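Local coordinates for protein O-ureido-L-serine synthase (Streptomyces lavendulae, PDB 3X44) that catalyses the pyridoxal-phosphate-dependent addition of hydroxyurea to O-acetyl-L-serine, giving O-ureido-L-serine for D-cycloserine biosynthesis, and also makes L-cysteine from sulfide, at residues I16-R21 / H26-V31; S49-A54 / R85-V90; D64-C69 / I76-V81; S204-A207 / E213-P216; A271-I276 / T284-M289. The protein carries 1 engineered substitution. All coordinates share one frame; numbering follows the deposited sequence.

In the fold
In this type II pyridoxal-phosphate enzyme, interactions 1 and 5 belong to the mixed sheet. Their centres are about 9 Å apart, and strand 28-33 runs beside strand 285-290, with Tyr30 N 2.8 Å from Leu286 O. Interactions 2 and 3 lie around the parallel four-stranded sheet, their centres about 6 Å apart, with Arg88 O 2.7 Å from Ile66 N. Interaction 4 joins two loops between strands 197-203 and 238-242 of the mixed sheet. The centres of interactions 1 and 3 lie about 34 Å apart. The bound O-ureido-L-serine aldimine comes closest to interactions 3 and 4: the side chains of Glu68 and Trp214 are about 6 and 7 Å from it.

Interaction 1. Residues I16-R21 / H26-V31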
# COMPACT_ATOMS: atom_id res chain seq x y z
N ILE A 16 -6.65 -9.77 -3.04
CA ILE A 16 -7.24 -11.08 -2.84
C ILE A 16 -8.46 -10.74 -1.99
O ILE A 16 -8.33 -10.09 -0.94
CB ILE A 16 -6.31 -12.04 -2.06
CG1 ILE A 16 -5.16 -12.49 -2.97
CG2 ILE A 16 -7.08 -13.28 -1.61
CD1 ILE A 16 -4.16 -13.39 -2.26
N VAL A 17 -9.63 -11.14 -2.44
CA VAL A 17 -10.86 -10.84 -1.73
C VAL A 17 -11.70 -12.08 -1.44
O VAL A 17 -11.68 -13.06 -2.19
CB VAL A 17 -11.73 -9.82 -2.52
CG1 VAL A 17 -10.82 -8.93 -3.37
CG2 VAL A 17 -12.72 -10.55 -3.42
N ARG A 18 -12.46 -12.02 -0.36
CA ARG A 18 -13.31 -13.13 0.03
C ARG A 18 -14.64 -13.10 -0.70
O ARG A 18 -15.22 -12.03 -0.92
CB ARG A 18 -13.56 -13.06 1.54
CG ARG A 18 -14.31 -14.23 2.14
CD ARG A 18 -14.32 -14.11 3.66
NE ARG A 18 -15.13 -15.14 4.30
CZ ARG A 18 -16.46 -15.19 4.25
NH1 ARG A 18 -17.14 -14.26 3.59
NH2 ARG A 18 -17.11 -16.18 4.85
N LEU A 19 -15.13 -14.27 -1.11
CA LEU A 19 -16.44 -14.33 -1.76
C LEU A 19 -17.42 -14.24 -0.59
O LEU A 19 -17.25 -14.91 0.43
CB LEU A 19 -16.61 -15.65 -2.53
CG LEU A 19 -15.72 -15.83 -3.77
CD1 LEU A 19 -16.24 -16.97 -4.64
CD2 LEU A 19 -15.70 -14.53 -4.57
N GLN A 20 -18.45 -13.41 -0.74
CA GLN A 20 -19.42 -13.20 0.31
C GLN A 20 -20.64 -14.12 0.37
O GLN A 20 -21.18 -14.35 1.45
CB GLN A 20 -19.89 -11.74 0.27
CG GLN A 20 -18.83 -10.76 0.74
CD GLN A 20 -18.72 -10.71 2.25
OE1 GLN A 20 -18.60 -11.75 2.91
NE2 GLN A 20 -18.76 -9.51 2.81
N ARG A 21 -21.09 -14.63 -0.77
CA ARG A 21 -22.25 -15.51 -0.75
C ARG A 21 -22.18 -16.78 -1.60
O ARG A 21 -23.01 -17.67 -1.44
CB ARG A 21 -23.51 -14.71 -1.14
CG ARG A 21 -23.34 -13.80 -2.34
CD ARG A 21 -24.59 -12.95 -2.58
NE ARG A 21 -24.74 -11.89 -1.58
CZ ARG A 21 -24.04 -10.76 -1.58
NH1 ARG A 21 -23.14 -10.53 -2.52
NH2 ARG A 21 -24.25 -9.86 -0.62
N HIS A 26 -19.86 -23.41 5.60
CA HIS A 26 -18.77 -23.90 6.45
C HIS A 26 -17.36 -23.63 5.92
O HIS A 26 -16.37 -24.05 6.53
CB HIS A 26 -18.95 -25.40 6.70
CG HIS A 26 -18.81 -26.24 5.46
ND1 HIS A 26 -19.74 -26.23 4.45
CD2 HIS A 26 -17.85 -27.11 5.08
CE1 HIS A 26 -19.36 -27.06 3.49
NE2 HIS A 26 -18.21 -27.61 3.85
N THR A 27 -17.26 -22.93 4.79
CA THR A 27 -15.96 -22.64 4.21
C THR A 27 -15.76 -21.18 3.84
O THR A 27 -16.66 -20.35 3.98
CB THR A 27 -15.72 -23.48 2.95
OG1 THR A 27 -16.51 -22.96 1.88
CG2 THR A 27 -16.10 -24.93 3.20
N SER A 28 -14.55 -20.88 3.38
CA SER A 28 -14.19 -19.53 2.95
C SER A 28 -13.45 -19.65 1.63
O SER A 28 -12.50 -20.43 1.51
CB SER A 28 -13.26 -18.86 3.98
OG SER A 28 -13.96 -18.51 5.16
N VAL A 29 -13.90 -18.90 0.63
CA VAL A 29 -13.26 -18.93 -0.67
C VAL A 29 -12.77 -17.54 -0.99
O VAL A 29 -13.55 -16.58 -0.98
CB VAL A 29 -14.24 -19.39 -1.78
CG1 VAL A 29 -13.54 -19.39 -3.13
CG2 VAL A 29 -14.77 -20.79 -1.47
N TYR A 30 -11.48 -17.42 -1.27
CA TYR A 30 -10.88 -16.15 -1.60
C TYR A 30 -10.46 -16.20 -3.06
O TYR A 30 -10.24 -17.28 -3.59
CB TYR A 30 -9.66 -15.90 -0.71
CG TYR A 30 -10.00 -15.56 0.73
CD1 TYR A 30 -10.10 -16.56 1.70
CD2 TYR A 30 -10.17 -14.23 1.13
CE1 TYR A 30 -10.37 -16.25 3.03
CE2 TYR A 30 -10.44 -13.91 2.47
CZ TYR A 30 -10.54 -14.92 3.41
OH TYR A 30 -10.78 -14.62 4.73
N VAL A 31 -10.35 -15.04 -3.70
CA VAL A 31 -9.97 -14.99 -5.10
C VAL A 31 -8.93 -13.90 -5.39
O VAL A 31 -9.02 -12.79 -4.84
CB VAL A 31 -11.22 -14.75 -6.02
CG1 VAL A 31 -12.12 -15.97 -5.98
CG2 VAL A 31 -11.99 -13.52 -5.57
O HOH W 1 -16.09 -17.31 1.28
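Ile16 lays its CG2 branch against Tyr30 CB at 3.8 Å, and the two side chains cross at about a right angle. Val17 pairs with Val31 through two backbone hydrogen bonds. Val17 N donates to Val31 O (3.0 Å), and Val31 N donates to Val17 O (2.8 Å). On the sheet face of these two valines, Val17 CG2 meets Val31 CG2 at 3.7 Å. Arg18 forms the next pair with Tyr30, this one non-hydrogen-bonded. Its CB sits 3.4 Å from Tyr30 CE2. CG is anti to the backbone N (chi1 -174°), which carries it over one face of the Tyr30 ring in a CH-pi contact, 4.2 Å from the centroid. The chain then runs on extended to NE. The guanidinium stands nearly upright to the ring, the planes 82° apart, and has Ser28 OG and Tyr30 OH near its edge. Leu19 N donates an almost straight bond to Val29 O (2.8 Å, 172° at the hydrogen). The Leu19 side chain forks: CD1 reaches Val29 CG1, and CD2 reaches Val31 CG2. Beyond this bond a water takes over the pairing, donating to Leu19 O and accepting from Val29 N. Val270 of helix 264-278 packs on Leu19 and Val31, while Phe164 meets the Tyr30 ring edge-to-face. Ile16 and Val17 also pack on Leu3 and Phe4 of a second subunit. The arrangement is an antiparallel beta hairpin at the edge of the mixed sheet as counted within one chain, where the backbone of Ile16 and Arg18 also bonds to that subunit.

Interaction 2. Residues S49-A54 / R85-V90; sequences SVVLDA and RGYRFV
Arg85 and Leu52 meet with the leucine methyl over the flat face of the guanidinium. Leu52 CD2 stands 3.7 Å above the plane, over its centre, and the two side chains cross at about a right angle. Arg85 gets there by a bend at chi3 (87°), which turns the end of the chain over helix 43-56. Lower down, Arg85 CD lies 3.9 Å from Val51 CG1. The charge is answered within the same helix, just past the segment, where Arg85 NH2 forms a salt bridge with Glu55. One face of the guanidinium is thus packed by an apolar methyl while NH2 serves a carboxylate. Gly86 is the first residue to leave the helical conformation. Its positive phi (86°) lets the chain turn from helix 73-85 toward the next strand. Tyr87 then sends its ring back to helix 43-56. Its CE2 comes 3.9 Å from Val51 CG1, so this one methyl touches both Arg85 and Tyr87. Val51 runs alongside both side chains, pointing the opposite way. Tyr87 OH is hydrogen-bonded to Glu55, the carboxylate that also holds Arg85. From Arg88 the chain enters strand 88-94, and Phe89 turns to Leu78 and Ile66 instead. The contact packs helix 43-56 against the helix-to-strand turn of a beta-alpha-beta unit, in the domain that carries the parallel four-stranded sheet.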
# COMPACT_ATOMS: atom_id res chain seq x y z
N SER A 49 8.36 -9.43 -17.07
CA SER A 49 9.47 -10.29 -16.71
C SER A 49 10.35 -10.69 -17.87
O SER A 49 11.57 -10.56 -17.80
CB SER A 49 8.97 -11.54 -16.01
OG SER A 49 10.07 -12.28 -15.50
N VAL A 50 9.73 -11.19 -18.94
CA VAL A 50 10.48 -11.63 -20.11
C VAL A 50 11.25 -10.48 -20.75
O VAL A 50 12.40 -10.64 -21.15
CB VAL A 50 9.53 -12.26 -21.16
CG1 VAL A 50 10.30 -12.59 -22.42
CG2 VAL A 50 8.88 -13.53 -20.58
N VAL A 51 10.60 -9.32 -20.83
CA VAL A 51 11.22 -8.14 -21.42
C VAL A 51 12.39 -7.63 -20.58
O VAL A 51 13.47 -7.35 -21.10
CB VAL A 51 10.17 -7.01 -21.58
CG1 VAL A 51 10.85 -5.67 -21.81
CG2 VAL A 51 9.25 -7.34 -22.73
N LEU A 52 12.19 -7.52 -19.27
CA LEU A 52 13.24 -7.07 -18.36
C LEU A 52 14.43 -8.04 -18.41
O LEU A 52 15.59 -7.62 -18.46
CB LEU A 52 12.72 -6.98 -16.93
CG LEU A 52 11.69 -5.89 -16.61
CD1 LEU A 52 11.35 -5.95 -15.13
CD2 LEU A 52 12.22 -4.52 -16.99
N ASP A 53 14.13 -9.33 -18.39
CA ASP A 53 15.16 -10.37 -18.44
C ASP A 53 15.96 -10.26 -19.73
O ASP A 53 17.19 -10.34 -19.73
CB ASP A 53 14.49 -11.75 -18.35
CG ASP A 53 15.47 -12.89 -18.59
OD1 ASP A 53 16.23 -13.21 -17.66
OD2 ASP A 53 15.47 -13.45 -19.71
N ALA A 54 15.24 -10.09 -20.84
CA ALA A 54 15.86 -9.98 -22.16
C ALA A 54 16.76 -8.75 -22.21
O ALA A 54 17.84 -8.80 -22.80
CB ALA A 54 14.79 -9.89 -23.24
N ARG A 85 7.77 0.75 -23.21
CA ARG A 85 9.22 0.72 -23.23
C ARG A 85 9.93 1.03 -24.54
O ARG A 85 11.16 1.03 -24.59
CB ARG A 85 9.69 -0.63 -22.67
CG ARG A 85 9.45 -0.76 -21.18
CD ARG A 85 9.97 -2.08 -20.62
NE ARG A 85 11.38 -2.01 -20.24
CZ ARG A 85 11.85 -1.41 -19.16
NH1 ARG A 85 11.02 -0.81 -18.31
NH2 ARG A 85 13.15 -1.40 -18.91
N GLY A 86 9.16 1.29 -25.59
CA GLY A 86 9.75 1.62 -26.88
C GLY A 86 10.12 0.43 -27.76
O GLY A 86 11.17 0.43 -28.40
N TYR A 87 9.25 -0.57 -27.79
CA TYR A 87 9.48 -1.75 -28.62
C TYR A 87 8.36 -1.93 -29.63
O TYR A 87 7.33 -1.25 -29.57
CB TYR A 87 9.57 -3.01 -27.75
CG TYR A 87 10.77 -3.05 -26.83
CD1 TYR A 87 12.07 -3.03 -27.35
CD2 TYR A 87 10.61 -3.07 -25.45
CE1 TYR A 87 13.18 -3.04 -26.51
CE2 TYR A 87 11.72 -3.08 -24.60
CZ TYR A 87 12.99 -3.06 -25.14
OH TYR A 87 14.09 -3.06 -24.31
N ARG A 88 8.58 -2.84 -30.57
CA ARG A 88 7.58 -3.17 -31.58
C ARG A 88 7.14 -4.58 -31.20
O ARG A 88 7.95 -5.38 -30.74
CB ARG A 88 8.21 -3.17 -32.98
CG ARG A 88 8.37 -1.79 -33.60
CD ARG A 88 9.67 -1.66 -34.40
NE ARG A 88 9.77 -0.39 -35.10
CZ ARG A 88 10.84 0.02 -35.78
NH1 ARG A 88 11.92 -0.75 -35.85
NH2 ARG A 88 10.83 1.20 -36.39
N PHE A 89 5.85 -4.87 -31.36
CA PHE A 89 5.33 -6.19 -31.01
C PHE A 89 4.44 -6.78 -32.11
O PHE A 89 3.65 -6.07 -32.74
CB PHE A 89 4.54 -6.11 -29.69
CG PHE A 89 3.93 -7.43 -29.29
CD1 PHE A 89 4.74 -8.52 -29.00
CD2 PHE A 89 2.55 -7.59 -29.25
CE1 PHE A 89 4.19 -9.76 -28.69
CE2 PHE A 89 1.98 -8.82 -28.93
CZ PHE A 89 2.81 -9.92 -28.65
N VAL A 90 4.57 -8.08 -32.32
CA VAL A 90 3.79 -8.80 -33.32
C VAL A 90 3.17 -10.02 -32.66
O VAL A 90 3.89 -10.91 -32.20
CB VAL A 90 4.68 -9.33 -34.48
CG1 VAL A 90 3.80 -9.96 -35.55
CG2 VAL A 90 5.51 -8.21 -35.05

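Interaction 3. Residues D64-C69 / I76-V81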
# COMPACT_ATOMS: atom_id res chain seq x y z
N ASP A 64 13.58 -2.65 -31.12
CA ASP A 64 13.57 -4.08 -31.43
C ASP A 64 12.13 -4.59 -31.52
O ASP A 64 11.22 -4.01 -30.93
CB ASP A 64 14.32 -4.86 -30.36
CG ASP A 64 15.79 -5.05 -30.69
OD1 ASP A 64 16.52 -5.55 -29.82
OD2 ASP A 64 16.20 -4.69 -31.81
N THR A 65 11.94 -5.69 -32.25
CA THR A 65 10.61 -6.27 -32.42
C THR A 65 10.45 -7.59 -31.65
O THR A 65 11.30 -8.48 -31.74
CB THR A 65 10.32 -6.53 -33.92
OG1 THR A 65 10.21 -5.28 -34.61
CG2 THR A 65 9.02 -7.32 -34.08
N ILE A 66 9.36 -7.70 -30.91
CA ILE A 66 9.07 -8.90 -30.13
C ILE A 66 7.91 -9.65 -30.77
O ILE A 66 6.90 -9.04 -31.14
CB ILE A 66 8.69 -8.53 -28.67
CG1 ILE A 66 9.89 -7.88 -27.96
CG2 ILE A 66 8.26 -9.78 -27.91
CD1 ILE A 66 9.51 -6.74 -27.05
N VAL A 67 8.06 -10.96 -30.91
CA VAL A 67 7.01 -11.78 -31.50
C VAL A 67 6.67 -12.94 -30.57
O VAL A 67 7.56 -13.55 -29.97
CB VAL A 67 7.43 -12.35 -32.88
CG1 VAL A 67 8.54 -13.38 -32.71
CG2 VAL A 67 6.23 -12.99 -33.56
N GLU A 68 5.38 -13.24 -30.47
CA GLU A 68 4.93 -14.32 -29.60
C GLU A 68 3.58 -14.90 -30.02
O GLU A 68 2.71 -14.19 -30.53
CB GLU A 68 4.82 -13.80 -28.16
CG GLU A 68 4.26 -14.82 -27.18
CD GLU A 68 5.23 -15.96 -26.95
OE1 GLU A 68 5.42 -16.77 -27.88
OE2 GLU A 68 5.80 -16.03 -25.85
N CYS A 69 3.43 -16.21 -29.84
CA CYS A 69 2.16 -16.88 -30.16
C CYS A 69 1.40 -16.79 -28.84
O CYS A 69 1.91 -17.20 -27.80
CB CYS A 69 2.37 -18.35 -30.53
SG CYS A 69 0.82 -19.28 -30.53
N ILE A 76 -1.71 -8.96 -25.49
CA ILE A 76 -2.15 -7.66 -24.99
C ILE A 76 -1.08 -7.04 -24.09
O ILE A 76 -0.71 -5.87 -24.25
CB ILE A 76 -3.47 -7.79 -24.20
CG1 ILE A 76 -4.62 -8.11 -25.16
CG2 ILE A 76 -3.78 -6.50 -23.46
CD1 ILE A 76 -5.89 -8.60 -24.46
N ALA A 77 -0.58 -7.83 -23.15
CA ALA A 77 0.44 -7.37 -22.21
C ALA A 77 1.76 -7.01 -22.89
O ALA A 77 2.31 -5.93 -22.66
CB ALA A 77 0.67 -8.43 -21.14
N LEU A 78 2.29 -7.90 -23.72
CA LEU A 78 3.54 -7.61 -24.41
C LEU A 78 3.37 -6.33 -25.23
O LEU A 78 4.27 -5.50 -25.30
CB LEU A 78 3.96 -8.78 -25.30
CG LEU A 78 4.75 -9.84 -24.53
CD1 LEU A 78 4.83 -11.15 -25.29
CD2 LEU A 78 6.14 -9.30 -24.25
N ALA A 79 2.19 -6.17 -25.82
CA ALA A 79 1.90 -4.98 -26.61
C ALA A 79 2.02 -3.77 -25.71
O ALA A 79 2.67 -2.78 -26.06
CB ALA A 79 0.50 -5.06 -27.20
N MET A 80 1.40 -3.86 -24.53
CA MET A 80 1.43 -2.77 -23.55
C MET A 80 2.84 -2.45 -23.07
O MET A 80 3.21 -1.27 -22.96
CB MET A 80 0.55 -3.14 -22.36
CG MET A 80 0.34 -2.00 -21.38
SD MET A 80 -0.23 -2.57 -19.78
CE MET A 80 0.94 -3.86 -19.37
N VAL A 81 3.62 -3.48 -22.76
CA VAL A 81 4.99 -3.27 -22.30
C VAL A 81 5.80 -2.65 -23.45
O VAL A 81 6.59 -1.72 -23.24
CB VAL A 81 5.66 -4.60 -21.87
CG1 VAL A 81 7.15 -4.40 -21.70
CG2 VAL A 81 5.03 -5.11 -20.57
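Glu68 OE1 accepts a hydrogen bond from the backbone N of Cys69, the next residue, at 2.8 Å. The bond is bent, 139° at the hydrogen, and uses the anti lone pair of the oxygen. The same OE1 forms a salt bridge with Arg139, and OE2 takes the backbone N of Gln142. This buried carboxylate is therefore gripped at both oxygens, which holds the group in place. The turn at chi2 (69°) folds the acid back toward its own strand. That leaves the aliphatic part of Glu68 to face the helix, where its CB touches Leu78 CD1 at 3.9 Å. The other methyl of the leucine, CD2, lies 4.3 Å from Ile66 CG2, a looser approach. Leu78 thus spans two strand residues on the same side, Ile66 and Glu68, with one branch for each. No hydrogen bond joins helix and strand directly. The side chain of Glu68 is about 6 Å from the bound aldimine, so the contact lies close to the active site. Strand 65-70 and helix 73-85 are the first two elements of a beta-alpha-beta unit closed by strand 88-94, whose Phe89 also packs on Leu78. On another side of the helix, Ala77 and Val81 meet Ala47 of helix 43-56.

Interaction 4. Residues S204-A207 / E213-P216; sequences SNAA and EWSP
This is a backbone-led contact between two loops that flank the short helix 208-211, between strands 197-203 and 238-242 of the mixed sheet. One direct hydrogen bond closes it. Glu213 N donates to Ala207 O at 2.9 Å, straight at the hydrogen (171°), yet the donor stands above the carbonyl plane, 52° out of it. Two waters extend the join. The first accepts from Ala207 N and donates to both Ser204 O and Glu213 OE2. The extended Glu213 chain brings its carboxylate to that water, 2.7 Å from OE2. Arg211 forms a long, weak ion pair with the same carboxylate. The second water donates to Asn205 O and also bonds Ser215 OG. Apolar contact is slight, with Ala206 CB 4.1 Å from Trp214 CD1. Separately, Ser215 CB approaches Asn205 O, carbon to oxygen, at 3.5 Å. Trp214 sets out away from the other loop, yet CD1 of its indole still reaches Ala206; NE1 is hydrogen-bonded to Ala223 O. Its side chain is about 7 Å from the bound aldimine, so the contact borders the active site. One direct bond and two water bridges join the loops, so their link depends largely on backbone groups and bound water.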
# COMPACT_ATOMS: atom_id res chain seq x y z
N SER A 204 -12.49 -29.93 -19.44
CA SER A 204 -12.99 -31.29 -19.63
C SER A 204 -12.61 -31.83 -21.00
O SER A 204 -12.32 -33.01 -21.16
CB SER A 204 -14.51 -31.33 -19.50
OG SER A 204 -14.94 -31.01 -18.19
N ASN A 205 -12.63 -30.95 -22.00
CA ASN A 205 -12.33 -31.34 -23.38
C ASN A 205 -10.88 -31.13 -23.81
O ASN A 205 -10.55 -31.26 -24.99
CB ASN A 205 -13.27 -30.61 -24.35
CG ASN A 205 -13.49 -29.14 -23.98
OD1 ASN A 205 -13.14 -28.69 -22.89
ND2 ASN A 205 -14.09 -28.39 -24.91
N ALA A 206 -10.00 -30.81 -22.87
CA ALA A 206 -8.59 -30.61 -23.21
C ALA A 206 -7.68 -31.06 -22.08
O ALA A 206 -6.78 -30.33 -21.66
CB ALA A 206 -8.34 -29.14 -23.55
N ALA A 207 -7.92 -32.27 -21.59
CA ALA A 207 -7.12 -32.84 -20.51
C ALA A 207 -5.82 -33.39 -21.11
O ALA A 207 -5.62 -34.60 -21.20
CB ALA A 207 -7.89 -33.95 -19.82
N GLU A 213 -5.14 -35.48 -23.97
CA GLU A 213 -6.21 -35.12 -24.89
C GLU A 213 -6.26 -33.62 -25.17
O GLU A 213 -5.99 -32.81 -24.28
CB GLU A 213 -7.55 -35.58 -24.33
CG GLU A 213 -7.80 -37.06 -24.45
CD GLU A 213 -8.80 -37.57 -23.43
OE1 GLU A 213 -8.79 -38.79 -23.16
OE2 GLU A 213 -9.59 -36.76 -22.90
N TRP A 214 -6.61 -33.26 -26.40
CA TRP A 214 -6.75 -31.86 -26.77
C TRP A 214 -7.74 -31.66 -27.88
O TRP A 214 -7.82 -32.45 -28.83
CB TRP A 214 -5.42 -31.23 -27.19
CG TRP A 214 -5.54 -29.72 -27.32
CD1 TRP A 214 -5.39 -28.80 -26.32
CD2 TRP A 214 -5.87 -28.98 -28.50
NE1 TRP A 214 -5.59 -27.54 -26.81
CE2 TRP A 214 -5.89 -27.61 -28.14
CE3 TRP A 214 -6.14 -29.33 -29.83
CZ2 TRP A 214 -6.18 -26.60 -29.06
CZ3 TRP A 214 -6.42 -28.32 -30.75
CH2 TRP A 214 -6.44 -26.97 -30.36
N SER A 215 -8.51 -30.59 -27.74
CA SER A 215 -9.51 -30.21 -28.72
C SER A 215 -9.72 -28.72 -28.53
O SER A 215 -9.57 -28.21 -27.42
CB SER A 215 -10.82 -30.94 -28.45
OG SER A 215 -10.80 -32.24 -29.02
N PRO A 216 -10.00 -27.99 -29.61
CA PRO A 216 -10.22 -26.55 -29.41
C PRO A 216 -11.32 -26.45 -28.35
O PRO A 216 -12.27 -27.23 -28.36
CB PRO A 216 -10.69 -26.07 -30.78
CG PRO A 216 -10.12 -27.06 -31.75
CD PRO A 216 -10.10 -28.39 -31.03
O HOH W 2 -9.91 -34.11 -22.48
O HOH W 3 -10.68 -33.97 -26.36

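Interaction 5. Residues A271-I276 / T284-M289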
# COMPACT_ATOMS: atom_id res chain seq x y z
N ALA A 271 -15.20 -22.36 -9.86
CA ALA A 271 -16.09 -23.52 -9.96
C ALA A 271 -15.44 -24.73 -9.29
O ALA A 271 -16.05 -25.42 -8.48
CB ALA A 271 -16.39 -23.83 -11.43
N THR A 272 -14.18 -24.96 -9.63
CA THR A 272 -13.45 -26.08 -9.06
C THR A 272 -13.36 -25.92 -7.55
O THR A 272 -13.63 -26.86 -6.81
CB THR A 272 -12.02 -26.15 -9.64
OG1 THR A 272 -12.08 -26.67 -10.97
CG2 THR A 272 -11.14 -27.05 -8.78
N ALA A 273 -13.00 -24.72 -7.11
CA ALA A 273 -12.88 -24.43 -5.68
C ALA A 273 -14.20 -24.67 -4.95
O ALA A 273 -14.21 -25.20 -3.83
CB ALA A 273 -12.43 -22.98 -5.48
N LEU A 274 -15.30 -24.26 -5.57
CA LEU A 274 -16.61 -24.42 -4.97
C LEU A 274 -16.94 -25.90 -4.88
O LEU A 274 -17.59 -26.35 -3.93
CB LEU A 274 -17.67 -23.69 -5.80
CG LEU A 274 -17.72 -22.16 -5.68
CD1 LEU A 274 -18.70 -21.59 -6.70
CD2 LEU A 274 -18.14 -21.77 -4.27
N SER A 275 -16.49 -26.66 -5.87
CA SER A 275 -16.72 -28.10 -5.90
C SER A 275 -16.02 -28.76 -4.73
O SER A 275 -16.59 -29.62 -4.05
CB SER A 275 -16.20 -28.69 -7.21
OG SER A 275 -16.26 -30.10 -7.19
N ILE A 276 -14.78 -28.36 -4.48
CA ILE A 276 -14.01 -28.92 -3.38
C ILE A 276 -14.60 -28.47 -2.04
O ILE A 276 -14.67 -29.23 -1.08
CB ILE A 276 -12.52 -28.49 -3.47
CG1 ILE A 276 -11.82 -29.27 -4.59
CG2 ILE A 276 -11.80 -28.76 -2.15
CD1 ILE A 276 -10.55 -28.61 -5.10
N THR A 284 -12.45 -24.99 6.23
CA THR A 284 -11.60 -25.08 5.05
C THR A 284 -11.52 -23.75 4.29
O THR A 284 -12.55 -23.16 3.96
CB THR A 284 -12.11 -26.18 4.09
OG1 THR A 284 -11.98 -27.46 4.72
CG2 THR A 284 -11.33 -26.18 2.78
N VAL A 285 -10.30 -23.30 4.02
CA VAL A 285 -10.08 -22.05 3.29
C VAL A 285 -9.43 -22.33 1.93
O VAL A 285 -8.43 -23.05 1.85
CB VAL A 285 -9.17 -21.08 4.08
CG1 VAL A 285 -9.01 -19.79 3.30
CG2 VAL A 285 -9.76 -20.80 5.45
N LEU A 286 -10.01 -21.76 0.88
CA LEU A 286 -9.50 -21.97 -0.47
C LEU A 286 -9.23 -20.66 -1.20
O LEU A 286 -9.93 -19.68 -0.98
CB LEU A 286 -10.51 -22.78 -1.29
CG LEU A 286 -10.96 -24.11 -0.68
CD1 LEU A 286 -12.26 -23.91 0.12
CD2 LEU A 286 -11.17 -25.11 -1.81
N LEU A 287 -8.22 -20.68 -2.06
CA LEU A 287 -7.85 -19.51 -2.86
C LEU A 287 -7.88 -19.87 -4.34
O LEU A 287 -7.26 -20.85 -4.77
CB LEU A 287 -6.44 -19.04 -2.50
CG LEU A 287 -5.90 -17.91 -3.37
CD1 LEU A 287 -6.70 -16.63 -3.08
CD2 LEU A 287 -4.41 -17.69 -3.09
N ALA A 288 -8.61 -19.07 -5.12
CA ALA A 288 -8.74 -19.29 -6.56
C ALA A 288 -8.21 -18.10 -7.37
O ALA A 288 -8.46 -16.94 -7.02
CB ALA A 288 -10.20 -19.54 -6.92
N MET A 289 -7.49 -18.40 -8.44
CA MET A 289 -6.94 -17.37 -9.31
C MET A 289 -7.97 -16.91 -10.35
O MET A 289 -8.64 -17.74 -10.95
CB MET A 289 -5.71 -17.89 -10.06
CG MET A 289 -4.54 -18.28 -9.18
SD MET A 289 -3.77 -16.84 -8.44
CE MET A 289 -3.16 -15.97 -9.89
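Leu286 CD2 is the methyl on which this helix-on-sheet contact turns. It belongs to strand 285-290 of the mixed sheet, in the alpha/beta fold of type II pyridoxal-phosphate enzymes. The methyl meets Ile276 CG2 at 3.7 Å, and Ala273 O at the same distance. Ile276 CG2 is anti to the backbone N (chi1 -74° for CG1), which aims this branch, rather than the longer CG1 arm, at the leucine. Two residues along the strand, Ala288 faces the same way. Its CB lies 4.3 Å from Ala273 CB. These small side chains let the backbones come near, with Ala273 CA 6.7 Å from Ala288 CA. The helix segment runs nearly antiparallel to the strand, at 165° between their directions, and their axes approach to 8.6 Å. The contact is wholly by packing, with no hydrogen bond across it. Further out, the strand is fixed by its neighbours. Leu286 bonds through its backbone to Ser28 and Tyr30 of strand 28-33, and Val285 to His171 of strand 171-174. The helix also packs on other strands of the sheet: Thr272 touches Val173, Leu201 and Val240, and Ile276 touches Val199. Farther along the same pair of elements, Thr269 ties helix to strand through a polar bond, its OG1 hydrogen-bonded to the backbone oxygen of Met289.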